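Local coordinates for protein Bm4233, isoform b (Brugia malayi, PDB 6ANY) that probably binds and transports sterols or related lipids, as a secreted venom allergen-like member of the CAP superfamily from a filarial nematode, at residues A[32-38]-A[111-117]; A[92-96]-A[149-153]; A[105-109]-A[134-139]. One frame throughout, in Å; residues are numbered along the deposited sequence.

Contact 1 (A[32-38]-A[111-117]); sequences LKNRNGT and LPKLYKQ. With NAG (2-acetamido-2-deoxy-beta-D-glucopyranose), chain B.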
loop_
_atom_site.group_PDB
_atom_site.type_symbol
_atom_site.label_atom_id
_atom_site.label_comp_id
_atom_site.label_asym_id
_atom_site.label_seq_id
_atom_site.Cartn_x
_atom_site.Cartn_y
_atom_site.Cartn_z
ATOM N N LEU A 32 -13.255 -9.596 -1.207
ATOM C CA LEU A 32 -13.143 -8.505 -2.201
ATOM C C LEU A 32 -13.199 -8.997 -3.659
ATOM O O LEU A 32 -12.531 -9.932 -4.026
ATOM C CB LEU A 32 -11.860 -7.651 -2.013
ATOM C CG LEU A 32 -11.616 -7.050 -0.632
ATOM C CD1 LEU A 32 -10.276 -6.395 -0.599
ATOM C CD2 LEU A 32 -12.754 -6.114 -0.244
ATOM N N LYS A 33 -14.003 -8.320 -4.468
ATOM C CA LYS A 33 -14.263 -8.692 -5.824
ATOM C C LYS A 33 -13.222 -8.091 -6.737
ATOM O O LYS A 33 -12.783 -6.965 -6.531
ATOM C CB LYS A 33 -15.666 -8.229 -6.264
ATOM C CG LYS A 33 -16.788 -9.136 -5.734
ATOM C CD LYS A 33 -18.140 -8.503 -5.718
ATOM C CE LYS A 33 -19.243 -9.563 -5.699
ATOM N NZ LYS A 33 -20.573 -8.906 -5.480
ATOM N N ASN A 34 -12.918 -8.806 -7.807
ATOM C CA ASN A 34 -12.128 -8.270 -8.875
ATOM C C ASN A 34 -13.063 -7.642 -9.921
ATOM O O ASN A 34 -14.300 -7.541 -9.744
ATOM C CB ASN A 34 -11.185 -9.365 -9.434
ATOM C CG ASN A 34 -11.923 -10.588 -9.998
ATOM O OD1 ASN A 34 -13.052 -10.497 -10.486
ATOM N ND2 ASN A 34 -11.294 -11.761 -9.861
ATOM N N ARG A 35 -12.475 -7.263 -11.025
ATOM C CA ARG A 35 -13.199 -6.645 -12.146
ATOM C C ARG A 35 -14.313 -7.503 -12.788
ATOM O O ARG A 35 -15.329 -6.990 -13.284
ATOM C CB ARG A 35 -12.155 -6.323 -13.215
ATOM C CG ARG A 35 -12.343 -5.055 -13.964
ATOM C CD ARG A 35 -13.004 -5.281 -15.277
ATOM N NE ARG A 35 -13.046 -4.006 -15.958
ATOM C CZ ARG A 35 -12.317 -3.641 -17.000
ATOM N NH1 ARG A 35 -11.459 -4.479 -17.583
ATOM N NH2 ARG A 35 -12.472 -2.406 -17.481
ATOM N N ASN A 36 -14.113 -8.812 -12.706
ATOM C CA ASN A 36 -15.048 -9.788 -13.233
ATOM C C ASN A 36 -16.207 -10.044 -12.270
ATOM O O ASN A 36 -17.081 -10.845 -12.572
ATOM C CB ASN A 36 -14.325 -11.107 -13.538
ATOM C CG ASN A 36 -13.574 -11.074 -14.856
ATOM O OD1 ASN A 36 -12.561 -10.401 -14.985
ATOM N ND2 ASN A 36 -14.071 -11.810 -15.838
ATOM N N GLY A 37 -16.221 -9.378 -11.117
ATOM C CA GLY A 37 -17.311 -9.595 -10.170
ATOM C C GLY A 37 -17.091 -10.883 -9.324
ATOM O O GLY A 37 -17.977 -11.311 -8.555
ATOM N N THR A 38 -15.916 -11.473 -9.414
ATOM C CA THR A 38 -15.634 -12.712 -8.648
ATOM C C THR A 38 -14.665 -12.413 -7.488
ATOM O O THR A 38 -13.723 -11.609 -7.623
ATOM C CB THR A 38 -15.191 -13.903 -9.559
ATOM O OG1 THR A 38 -13.783 -14.143 -9.485
ATOM C CG2 THR A 38 -15.613 -13.695 -11.025
ATOM N N LEU A 111 -8.355 -2.748 -7.981
ATOM C CA LEU A 111 -8.753 -4.139 -7.939
ATOM C C LEU A 111 -10.128 -4.359 -8.583
ATOM O O LEU A 111 -10.241 -5.173 -9.537
ATOM C CB LEU A 111 -8.687 -4.701 -6.526
ATOM C CG LEU A 111 -9.528 -5.984 -6.280
ATOM C CD1 LEU A 111 -8.917 -7.187 -6.989
ATOM C CD2 LEU A 111 -9.683 -6.270 -4.820
ATOM N N PRO A 112 -11.178 -3.667 -8.072
ATOM C CA PRO A 112 -12.515 -3.882 -8.637
ATOM C C PRO A 112 -12.690 -3.289 -10.008
ATOM O O PRO A 112 -13.391 -3.868 -10.832
ATOM C CB PRO A 112 -13.437 -3.216 -7.620
ATOM C CG PRO A 112 -12.568 -2.303 -6.858
ATOM C CD PRO A 112 -11.270 -2.960 -6.775
ATOM N N LYS A 113 -12.007 -2.197 -10.301
ATOM C CA LYS A 113 -12.150 -1.493 -11.613
ATOM C C LYS A 113 -11.282 -2.006 -12.755
ATOM O O LYS A 113 -11.753 -1.985 -13.862
ATOM C CB LYS A 113 -11.879 -0.009 -11.487
ATOM C CG LYS A 113 -12.666 0.689 -10.414
ATOM C CD LYS A 113 -14.174 0.446 -10.465
ATOM C CE LYS A 113 -14.961 1.562 -11.130
ATOM N NZ LYS A 113 -16.309 1.775 -10.506
ATOM N N LEU A 114 -10.039 -2.431 -12.490
ATOM C CA LEU A 114 -9.100 -2.833 -13.544
ATOM C C LEU A 114 -8.495 -4.256 -13.464
ATOM O O LEU A 114 -7.819 -4.690 -14.417
ATOM C CB LEU A 114 -7.960 -1.854 -13.578
ATOM C CG LEU A 114 -8.349 -0.398 -13.873
ATOM C CD1 LEU A 114 -7.164 0.459 -13.508
ATOM C CD2 LEU A 114 -8.714 -0.233 -15.348
ATOM N N TYR A 115 -8.640 -4.935 -12.352
ATOM C CA TYR A 115 -7.947 -6.227 -12.122
ATOM C C TYR A 115 -8.859 -7.391 -12.554
ATOM O O TYR A 115 -9.819 -7.705 -11.912
ATOM C CB TYR A 115 -7.519 -6.363 -10.674
ATOM C CG TYR A 115 -6.701 -7.572 -10.394
ATOM C CD1 TYR A 115 -7.287 -8.790 -10.056
ATOM C CD2 TYR A 115 -5.366 -7.513 -10.470
ATOM C CE1 TYR A 115 -6.522 -9.904 -9.788
ATOM C CE2 TYR A 115 -4.605 -8.605 -10.165
ATOM C CZ TYR A 115 -5.209 -9.812 -9.873
ATOM O OH TYR A 115 -4.455 -10.896 -9.589
ATOM N N LYS A 116 -8.531 -7.992 -13.680
ATOM C CA LYS A 116 -9.339 -9.071 -14.193
ATOM C C LYS A 116 -9.094 -10.343 -13.385
ATOM O O LYS A 116 -8.025 -10.543 -12.773
ATOM C CB LYS A 116 -9.004 -9.340 -15.686
ATOM C CG LYS A 116 -7.739 -10.180 -15.848
ATOM C CD LYS A 116 -7.290 -10.342 -17.312
ATOM C CE LYS A 116 -5.943 -11.017 -17.325
ATOM N NZ LYS A 116 -5.376 -11.137 -18.669
ATOM N N GLN A 117 -10.095 -11.201 -13.382
ATOM C CA GLN A 117 -9.978 -12.528 -12.762
ATOM C C GLN A 117 -8.637 -13.191 -13.089
ATOM O O GLN A 117 -8.333 -13.400 -14.280
ATOM C CB GLN A 117 -11.131 -13.412 -13.245
ATOM C CG GLN A 117 -10.958 -14.891 -12.920
ATOM C CD GLN A 117 -11.871 -15.304 -11.828
ATOM O OE1 GLN A 117 -11.565 -15.098 -10.653
ATOM N NE2 GLN A 117 -13.050 -15.840 -12.210
HETATM C C1 NAG B . -13.498 -12.028 -17.232
HETATM C C2 NAG B . -13.595 -13.454 -17.763
HETATM C C3 NAG B . -13.015 -13.553 -19.168
HETATM C C4 NAG B . -13.584 -12.465 -20.071
HETATM C C5 NAG B . -13.495 -11.097 -19.403
HETATM C C6 NAG B . -14.139 -10.024 -20.271
HETATM C C7 NAG B . -13.413 -15.548 -16.552
HETATM C C8 NAG B . -12.455 -16.528 -15.942
HETATM N N2 NAG B . -12.901 -14.364 -16.873
HETATM O O3 NAG B . -13.318 -14.839 -19.720
HETATM O O4 NAG B . -12.859 -12.441 -21.305
HETATM O O5 NAG B . -14.150 -11.140 -18.137
HETATM O O6 NAG B . -15.564 -10.096 -20.142
HETATM O O7 NAG B . -14.587 -15.821 -16.744
#
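Four hydrogen bonds, one of them weak, cross between the segments. Arg-35 N donates to Tyr-115 O at 2.8 Å, and Gln-117 N donates to Asn-36 OD1 at 3.0 Å, so the 34-37 turn is bonded to the chain leaving helix 110-114. Gln-117 OE1 accepts from Thr-38 OG1 at 2.7 Å and, weakly, from Asn-34 ND2 at 3.4 Å. Asn-34 OD1 accepts within its own segment, from Thr-38 N (3.2 Å) and weakly from Asn-36 N (3.0 Å). Residues 34-37 form a type I turn with a G1 bulge: Gly-37 N bonds to Asn-34 O (3.0 Å), Asn-34 N to Thr-38 O (2.9 Å), and the positive phi of Gly-37 would jam a CB against the preceding carbonyl. Asn-36, Gly-37 and Thr-38 form an N-glycosylation sequon that begins in this turn, in the CAP-domain loop after helix 10-28. Asn-36 ND2 is bonded covalently to NAG C1 (1.5 Å), and Gln-117 CG touches NAG C8 at 3.7 Å. At the other end, Leu-111 CD2 meets Leu-32 CB at 3.8 Å. Arg-35 CA makes a CA-H...O contact with Pro-112 O (3.1 Å), and Arg-35 CG lies 3.1 Å from Lys-113 O, which sits over one face of the guanidinium. Asn-34 CB abuts the edge of the Tyr-115 ring, 4.0 Å from CD1. The Tyr-115 hydroxyl is bonded to Asn-118.

Contact 2 (A[92-96]-A[149-153]); sequences VEKLR and GIATN
Strand 145-153 enters with extended backbone (phi/psi near -130/140 from Gly-149 to Ala-151) and relaxes to -122/12 at Thr-152. The facing segment has Val-92 at -95/13, then helical angles from Glu-93 to Arg-96, with Leu-95 N bonded to Val-92 O (2.8 Å) and Arg-96 N to Glu-93 O (3.3 Å). The closest CA pair is Val-92 and Thr-152, 6.3 Å apart. Strand alternation directs Ile-150 and Thr-152 toward the loop and Ala-151 away. Thr-152 (chi1 p) is the polar hub: OG1 donates to Glu-93 OE2 at 2.7 Å (Glu-93 chi1 -94°, between wells, chi2 m) and accepts from Arg-96 NH1 at 2.9 Å. Arg-96 reaches it with chi1 to chi3 all t and chi4 90°, laying one guanidinium face over Ile-150 CG2, 3.9 Å from NH1. In the alpha-beta-alpha sandwich of the CAP fold, this joins the loop after strand 80-87 to an inner strand of the four-stranded sheet, where Leu-160 of strand 159-167 touches Val-92, Ile-150 and Thr-152. Water 1 is hydrogen-bonded to Glu-93 OE2 (2.7 Å) and Thr-152 O (2.8 Å). Water 2 accepts from Thr-152 N (2.8 Å), donates to Asn-153 OD1 (2.8 Å) and takes a weak bond from Arg-96 NH1 (3.4 Å). Water 3 accepts from Arg-96 NH2 (3.0 Å) and donates to Ile-150 O (2.8 Å), which also accepts from Gln-60. Arg-96 NH2 also bonds the carbonyl of Arg-7. Val-92 (chi1 m) makes a van der Waals contact, CG2 lying 3.7 Å from Thr-152 O and 3.9 Å from Thr-152 CB.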
loop_
_atom_site.group_PDB
_atom_site.type_symbol
_atom_site.label_atom_id
_atom_site.label_comp_id
_atom_site.label_asym_id
_atom_site.label_seq_id
_atom_site.Cartn_x
_atom_site.Cartn_y
_atom_site.Cartn_z
ATOM N N VAL A 92 -6.270 22.895 -0.273
ATOM C CA VAL A 92 -6.397 21.476 0.121
ATOM C C VAL A 92 -6.093 21.175 1.590
ATOM O O VAL A 92 -5.952 20.005 1.960
ATOM C CB VAL A 92 -5.560 20.577 -0.821
ATOM C CG1 VAL A 92 -6.054 20.801 -2.254
ATOM C CG2 VAL A 92 -4.071 20.837 -0.741
ATOM N N GLU A 93 -6.002 22.196 2.439
ATOM C CA GLU A 93 -5.544 21.980 3.843
ATOM C C GLU A 93 -6.499 21.091 4.584
ATOM O O GLU A 93 -6.067 20.287 5.452
ATOM C CB GLU A 93 -5.321 23.290 4.643
ATOM C CG GLU A 93 -3.902 23.889 4.671
ATOM C CD GLU A 93 -2.768 22.875 4.967
ATOM O OE1 GLU A 93 -2.652 22.479 6.161
ATOM O OE2 GLU A 93 -1.992 22.521 3.998
ATOM N N LYS A 94 -7.780 21.242 4.274
ATOM C CA LYS A 94 -8.802 20.377 4.812
ATOM C C LYS A 94 -8.663 18.885 4.408
ATOM O O LYS A 94 -9.323 18.027 5.030
ATOM C CB LYS A 94 -10.160 20.873 4.349
ATOM C CG LYS A 94 -10.523 22.296 4.770
ATOM C CD LYS A 94 -11.757 22.390 5.679
ATOM C CE LYS A 94 -11.852 23.768 6.376
ATOM N NZ LYS A 94 -12.575 24.857 5.619
ATOM N N LEU A 95 -7.906 18.584 3.336
ATOM C CA LEU A 95 -7.745 17.238 2.852
ATOM C C LEU A 95 -6.511 16.598 3.389
ATOM O O LEU A 95 -6.335 15.394 3.176
ATOM C CB LEU A 95 -7.733 17.167 1.303
ATOM C CG LEU A 95 -8.869 17.878 0.555
ATOM C CD1 LEU A 95 -8.586 17.855 -0.918
ATOM C CD2 LEU A 95 -10.213 17.237 0.902
ATOM N N ARG A 96 -5.676 17.336 4.135
ATOM C CA ARG A 96 -4.422 16.757 4.576
ATOM C C ARG A 96 -4.569 15.589 5.513
ATOM O O ARG A 96 -3.788 14.640 5.416
ATOM C CB ARG A 96 -3.548 17.800 5.246
ATOM C CG ARG A 96 -2.106 17.408 5.335
ATOM C CD ARG A 96 -1.279 18.476 6.063
ATOM N NE ARG A 96 0.044 17.915 6.322
ATOM C CZ ARG A 96 1.117 17.968 5.542
ATOM N NH1 ARG A 96 1.122 18.626 4.410
ATOM N NH2 ARG A 96 2.211 17.326 5.928
ATOM N N GLY A 149 4.679 10.131 2.669
ATOM C CA GLY A 149 4.996 11.561 2.791
ATOM C C GLY A 149 3.912 12.356 2.099
ATOM O O GLY A 149 3.382 11.916 1.098
ATOM N N ILE A 150 3.608 13.524 2.631
ATOM C CA ILE A 150 2.510 14.329 2.132
ATOM C C ILE A 150 2.905 15.785 1.956
ATOM O O ILE A 150 3.584 16.409 2.829
ATOM C CB ILE A 150 1.342 14.227 3.126
ATOM C CG1 ILE A 150 0.769 12.806 3.103
ATOM C CG2 ILE A 150 0.238 15.208 2.756
ATOM C CD1 ILE A 150 -0.140 12.495 4.310
ATOM N N ALA A 151 2.416 16.364 0.879
ATOM C CA ALA A 151 2.654 17.792 0.576
ATOM C C ALA A 151 1.343 18.431 0.239
ATOM O O ALA A 151 0.671 17.960 -0.634
ATOM C CB ALA A 151 3.614 17.944 -0.589
ATOM N N THR A 152 0.996 19.522 0.902
ATOM C CA THR A 152 -0.197 20.294 0.578
ATOM C C THR A 152 0.045 21.735 0.234
ATOM O O THR A 152 -0.905 22.525 0.153
ATOM C CB THR A 152 -1.183 20.249 1.765
ATOM O OG1 THR A 152 -0.501 20.546 2.999
ATOM C CG2 THR A 152 -1.801 18.895 1.840
ATOM N N ASN A 153 1.298 22.079 0.031
ATOM C CA ASN A 153 1.691 23.436 -0.388
ATOM C C ASN A 153 1.816 23.572 -1.881
ATOM O O ASN A 153 1.968 24.692 -2.374
ATOM C CB ASN A 153 3.028 23.863 0.198
ATOM C CG ASN A 153 4.118 22.942 -0.226
ATOM O OD1 ASN A 153 4.091 21.787 0.171
ATOM N ND2 ASN A 153 5.064 23.418 -1.014
HETATM O O HOH W 1 -2.791 23.749 1.780
HETATM O O HOH W 2 2.944 20.757 2.490
HETATM O O HOH W 3 4.300 18.652 4.299
#

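Contact 3 (A[105-109]-A[134-139]); sequences KSWWS and HFTQMA
Residues 105-108 of helix 99-108 and 134-138 of helix 133-138 (phi/psi near -65/-40) meet without a hydrogen bond between them, CA atoms 4.6 Å apart at Trp-108/Phe-135 and 5.1 Å at Trp-107/His-134. Met-138 (chi m, t, p) fills the notch between the tryptophans: SD lies 3.6 Å from Trp-107 CB, and CB 3.6 Å from Trp-108 CE3. Its sulfur makes an edge-on Met-aromatic contact with Trp-108. Trp-108 (t, chi2 -87°) presents one face to the edge of Phe-135 (t, chi2 70°), a T-shaped pair with centroids 4.9 Å apart and planes at 84°. Trp-107 (m, chi2 -29°) and His-134 (m) touch through CB atoms (3.6 Å); the Trp-107 five-membered ring and the imidazole are near parallel (21°) but slid apart, centroids 5.2 Å apart. His-134 ND1 is hydrogen-bonded to Glu-110, consistent with the His/Glu cluster of the CAP cavity. Phe-23 and Leu-27 of helix 10-28 pack on Trp-108, whereas Trp-107 lies against strands 80-87 and 159-167.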
loop_
_atom_site.group_PDB
_atom_site.type_symbol
_atom_site.label_atom_id
_atom_site.label_comp_id
_atom_site.label_asym_id
_atom_site.label_seq_id
_atom_site.Cartn_x
_atom_site.Cartn_y
_atom_site.Cartn_z
ATOM N N LYS A 105 -7.332 4.368 -0.930
ATOM C CA LYS A 105 -8.620 4.002 -1.596
ATOM C C LYS A 105 -8.479 4.109 -3.121
ATOM O O LYS A 105 -8.953 3.258 -3.877
ATOM C CB LYS A 105 -9.737 4.925 -1.143
ATOM C CG LYS A 105 -10.455 4.456 0.091
ATOM C CD LYS A 105 -11.185 5.580 0.806
ATOM C CE LYS A 105 -12.324 6.072 -0.040
ATOM N NZ LYS A 105 -12.796 7.361 0.554
ATOM N N SER A 106 -7.781 5.114 -3.564
ATOM C CA SER A 106 -7.570 5.326 -4.978
ATOM C C SER A 106 -6.709 4.232 -5.598
ATOM O O SER A 106 -7.101 3.581 -6.517
ATOM C CB SER A 106 -6.937 6.671 -5.229
ATOM O OG SER A 106 -6.632 6.774 -6.579
ATOM N N TRP A 107 -5.578 3.979 -5.016
ATOM C CA TRP A 107 -4.696 2.853 -5.468
ATOM C C TRP A 107 -5.396 1.501 -5.413
ATOM O O TRP A 107 -5.344 0.684 -6.369
ATOM C CB TRP A 107 -3.410 2.813 -4.631
ATOM C CG TRP A 107 -2.619 4.106 -4.711
ATOM C CD1 TRP A 107 -2.600 4.963 -5.741
ATOM C CD2 TRP A 107 -1.785 4.687 -3.687
ATOM N NE1 TRP A 107 -1.745 6.043 -5.481
ATOM C CE2 TRP A 107 -1.245 5.895 -4.211
ATOM C CE3 TRP A 107 -1.445 4.318 -2.395
ATOM C CZ2 TRP A 107 -0.396 6.718 -3.476
ATOM C CZ3 TRP A 107 -0.607 5.129 -1.670
ATOM C CH2 TRP A 107 -0.119 6.341 -2.216
ATOM N N TRP A 108 -6.055 1.277 -4.293
ATOM C CA TRP A 108 -6.728 0.008 -4.052
ATOM C C TRP A 108 -7.885 -0.198 -5.008
ATOM O O TRP A 108 -8.167 -1.365 -5.402
ATOM C CB TRP A 108 -7.198 -0.100 -2.599
ATOM C CG TRP A 108 -7.574 -1.503 -2.249
ATOM C CD1 TRP A 108 -8.821 -2.094 -2.425
ATOM C CD2 TRP A 108 -6.709 -2.529 -1.720
ATOM N NE1 TRP A 108 -8.754 -3.407 -2.011
ATOM C CE2 TRP A 108 -7.484 -3.694 -1.574
ATOM C CE3 TRP A 108 -5.362 -2.580 -1.373
ATOM C CZ2 TRP A 108 -6.975 -4.854 -1.034
ATOM C CZ3 TRP A 108 -4.864 -3.746 -0.845
ATOM C CH2 TRP A 108 -5.652 -4.866 -0.721
ATOM N N SER A 109 -8.522 0.899 -5.450
ATOM C CA SER A 109 -9.681 0.803 -6.326
ATOM C C SER A 109 -9.341 0.147 -7.667
ATOM O O SER A 109 -10.242 -0.242 -8.426
ATOM C CB SER A 109 -10.294 2.204 -6.615
ATOM O OG SER A 109 -9.497 2.951 -7.583
ATOM N N HIS A 134 -0.507 -0.278 -8.500
ATOM C CA HIS A 134 -0.620 0.429 -7.236
ATOM C C HIS A 134 -1.284 -0.508 -6.204
ATOM O O HIS A 134 -0.808 -0.681 -5.092
ATOM C CB HIS A 134 -1.356 1.762 -7.369
ATOM C CG HIS A 134 -0.821 2.635 -8.437
ATOM N ND1 HIS A 134 -1.344 2.646 -9.709
ATOM C CD2 HIS A 134 0.260 3.451 -8.463
ATOM C CE1 HIS A 134 -0.621 3.452 -10.464
ATOM N NE2 HIS A 134 0.367 3.940 -9.735
ATOM N N PHE A 135 -2.367 -1.127 -6.621
ATOM C CA PHE A 135 -3.092 -2.081 -5.845
ATOM C C PHE A 135 -2.182 -3.292 -5.496
ATOM O O PHE A 135 -2.151 -3.717 -4.375
ATOM C CB PHE A 135 -4.321 -2.573 -6.619
ATOM C CG PHE A 135 -4.788 -3.923 -6.175
ATOM C CD1 PHE A 135 -5.360 -4.094 -4.949
ATOM C CD2 PHE A 135 -4.646 -5.021 -7.002
ATOM C CE1 PHE A 135 -5.800 -5.352 -4.523
ATOM C CE2 PHE A 135 -5.014 -6.277 -6.584
ATOM C CZ PHE A 135 -5.568 -6.451 -5.340
ATOM N N THR A 136 -1.432 -3.817 -6.460
ATOM C CA THR A 136 -0.645 -5.020 -6.234
ATOM C C THR A 136 0.438 -4.789 -5.193
ATOM O O THR A 136 0.613 -5.630 -4.315
ATOM C CB THR A 136 -0.133 -5.632 -7.522
ATOM O OG1 THR A 136 0.608 -4.685 -8.289
ATOM C CG2 THR A 136 -1.303 -6.253 -8.375
ATOM N N GLN A 137 1.023 -3.586 -5.170
ATOM C CA GLN A 137 1.995 -3.225 -4.151
ATOM C C GLN A 137 1.322 -3.159 -2.791
ATOM O O GLN A 137 1.889 -3.605 -1.812
ATOM C CB GLN A 137 2.673 -1.925 -4.521
ATOM C CG GLN A 137 3.640 -1.368 -3.526
ATOM C CD GLN A 137 4.809 -2.284 -3.279
ATOM O OE1 GLN A 137 5.863 -2.165 -3.948
ATOM N NE2 GLN A 137 4.674 -3.157 -2.285
ATOM N N MET A 138 0.116 -2.578 -2.716
ATOM C CA MET A 138 -0.588 -2.498 -1.430
ATOM C C MET A 138 -0.961 -3.897 -0.972
ATOM O O MET A 138 -1.114 -4.135 0.215
ATOM C CB MET A 138 -1.916 -1.680 -1.516
ATOM C CG MET A 138 -1.774 -0.198 -1.738
ATOM S SD MET A 138 -3.317 0.661 -1.753
ATOM C CE MET A 138 -3.895 0.546 -0.037
ATOM N N ALA A 139 -1.221 -4.794 -1.931
ATOM C CA ALA A 139 -1.586 -6.174 -1.608
ATOM C C ALA A 139 -0.436 -7.189 -1.513
ATOM O O ALA A 139 -0.696 -8.348 -1.334
ATOM C CB ALA A 139 -2.603 -6.638 -2.596
#

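Contacts 1 and 3 adjoin, their centres 12 Å apart, and share a packing seam: Leu-111 CB touches Phe-135 CE1 at 3.6 Å, Leu-32 CD1 meets Trp-108 NE1 at 3.6 Å, and Tyr-115 CD2 approaches Phe-135 CE2 at 4.1 Å. Helix 99-108 is followed by helix 110-114, so the first segment of contact 3 and the second of contact 1 are close in sequence. Contact 3 is central, 6 Å from the centre of the chain and beside the presumed CAP cavity; contact 1, at 18 Å, reaches the surface at its glycan. Contact 2 stands apart, about 20 Å from contact 1 and about 7 Å from contact 3 between nearest atoms, yet along the sequence it encloses contact 3.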